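Local atomic coordinates of Lin2634 protein (Listeria innocua, PDB entry 3MZO), a protein that probably acts as a metal-dependent phosphohydrolase of the HD-domain superfamily, related to 5'-deoxynucleotidases, and binds calcium ions. Residues Glu145-Gly148 with Glu149-Gly153. Residues are numbered along the deposited sequence; the frame is centred on the assembly and turned at random.
Sequences ESFG and EIQKG
Glu145 and Glu149 meet through the backbone: Glu149 N reaches back to Glu145 O in a weak hydrogen bond of 3.3 Å, the first of four i to i+4 bonds in the last turns of helix 129-151. The Glu145 carboxylate leaves this contact for a salt bridge with Arg19, its side chain about 5 Å from that of the calcium ligand His34. Ser146 O accepts Ile150 N at 2.9 Å, and the ethyl branch of Ile150 lies against the same carbonyl, CG1 3.2 Å from Ser146 O; with CG1 beside its own backbone N (chi1 -67°), Ile150 folds back along the helix. Ser146 OG turns back to Leu142 O, with Leu143 O as a second acceptor that shares or alternates for its one proton. Phe147 O receives Gln151 N at 2.9 Å. The two side chains meet too: the Gln151 chain, extended beyond CG, brings OE1 obliquely to the ring, 3.1 Å from Phe147 CE2, with ring and amide planes 52° apart. Gly148 O takes Lys152 N at 3.2 Å, and Lys152 CG rests 3.3 Å from that oxygen before the chain bends at its end (chi4 71°). Gly153, with positive phi, closes a Schellman motif, the bond from Gly153 N to Ile150 O being one of its two bonds back into the last turn. Bent at chi2, Glu149 places OE1 on Tyr26 N and Asn154 ND2 and OE2 on the backbone N of Gln27, whose own OE1 accepts Lys152 NZ. Three bonds thus grip the buried Glu149 carboxylate, probably favouring its charged form and tying the helix end to the loop backbone at Tyr26 and Gln27 and to Asn154.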
loop_
_atom_site.group_PDB
_atom_site.type_symbol
_atom_site.label_atom_id
_atom_site.label_comp_id
_atom_site.label_asym_id
_atom_site.label_seq_id
_atom_site.Cartn_x
_atom_site.Cartn_y
_atom_site.Cartn_z
ATOM N N GLU B 145 -13.122 -16.739 -3.631
ATOM C CA GLU B 145 -11.880 -16.134 -3.107
ATOM C C GLU B 145 -10.801 -17.204 -2.989
ATOM O O GLU B 145 -9.682 -16.982 -3.350
ATOM C CB GLU B 145 -12.059 -15.582 -1.705
ATOM C CG GLU B 145 -12.815 -14.309 -1.509
ATOM C CD GLU B 145 -12.962 -13.984 -0.002
ATOM O OE1 GLU B 145 -13.327 -14.907 0.768
ATOM O OE2 GLU B 145 -12.745 -12.815 0.412
ATOM N N SER B 146 -11.151 -18.378 -2.472
ATOM C CA SER B 146 -10.160 -19.410 -2.253
ATOM C C SER B 146 -9.746 -20.023 -3.609
ATOM O O SER B 146 -8.561 -20.335 -3.846
ATOM C CB SER B 146 -10.674 -20.448 -1.258
ATOM O OG SER B 146 -11.743 -21.212 -1.799
ATOM N N PHE B 147 -10.730 -20.147 -4.502
ATOM C CA PHE B 147 -10.522 -20.630 -5.857
ATOM C C PHE B 147 -9.510 -19.750 -6.581
ATOM O O PHE B 147 -8.581 -20.253 -7.221
ATOM C CB PHE B 147 -11.869 -20.641 -6.604
ATOM C CG PHE B 147 -11.779 -21.086 -8.021
ATOM C CD1 PHE B 147 -11.872 -22.429 -8.338
ATOM C CD2 PHE B 147 -11.627 -20.162 -9.042
ATOM C CE1 PHE B 147 -11.797 -22.866 -9.684
ATOM C CE2 PHE B 147 -11.553 -20.582 -10.386
ATOM C CZ PHE B 147 -11.630 -21.940 -10.701
ATOM N N GLY B 148 -9.687 -18.446 -6.455
ATOM C CA GLY B 148 -8.799 -17.482 -7.090
ATOM C C GLY B 148 -7.376 -17.702 -6.639
ATOM O O GLY B 148 -6.477 -17.741 -7.450
ATOM N N GLU B 149 -7.177 -17.861 -5.336
ATOM C CA GLU B 149 -5.841 -18.092 -4.796
ATOM C C GLU B 149 -5.216 -19.405 -5.283
ATOM O O GLU B 149 -4.029 -19.455 -5.642
ATOM C CB GLU B 149 -5.869 -17.990 -3.263
ATOM C CG GLU B 149 -6.261 -16.560 -2.761
ATOM C CD GLU B 149 -5.299 -15.459 -3.234
ATOM O OE1 GLU B 149 -4.075 -15.673 -3.166
ATOM O OE2 GLU B 149 -5.759 -14.359 -3.629
ATOM N N ILE B 150 -6.020 -20.461 -5.328
ATOM C CA ILE B 150 -5.544 -21.762 -5.748
ATOM C C ILE B 150 -5.150 -21.756 -7.213
ATOM O O ILE B 150 -4.133 -22.340 -7.599
ATOM C CB ILE B 150 -6.617 -22.842 -5.508
ATOM C CG1 ILE B 150 -6.838 -23.027 -4.009
ATOM C CG2 ILE B 150 -6.210 -24.167 -6.156
ATOM C CD1 ILE B 150 -8.183 -23.657 -3.677
ATOM N N GLN B 151 -5.960 -21.092 -8.012
ATOM C CA GLN B 151 -5.694 -20.868 -9.438
ATOM C C GLN B 151 -4.342 -20.212 -9.643
ATOM O O GLN B 151 -3.611 -20.574 -10.562
ATOM C CB GLN B 151 -6.742 -19.934 -10.031
ATOM C CG GLN B 151 -7.404 -20.456 -11.249
ATOM C CD GLN B 151 -8.477 -19.515 -11.764
ATOM O OE1 GLN B 151 -9.122 -18.780 -10.993
ATOM N NE2 GLN B 151 -8.665 -19.518 -13.082
ATOM N N LYS B 152 -4.023 -19.249 -8.779
ATOM C CA LYS B 152 -2.753 -18.501 -8.873
ATOM C C LYS B 152 -1.582 -19.235 -8.249
ATOM O O LYS B 152 -0.454 -18.745 -8.249
ATOM C CB LYS B 152 -2.920 -17.108 -8.265
ATOM C CG LYS B 152 -3.917 -16.226 -8.971
ATOM C CD LYS B 152 -4.005 -14.864 -8.240
ATOM C CE LYS B 152 -4.904 -13.861 -8.883
ATOM N NZ LYS B 152 -6.352 -14.233 -8.735
ATOM N N GLY B 153 -1.840 -20.437 -7.743
ATOM C CA GLY B 153 -0.804 -21.281 -7.165
ATOM C C GLY B 153 -0.320 -20.772 -5.806
ATOM O O GLY B 153 0.825 -20.956 -5.458
#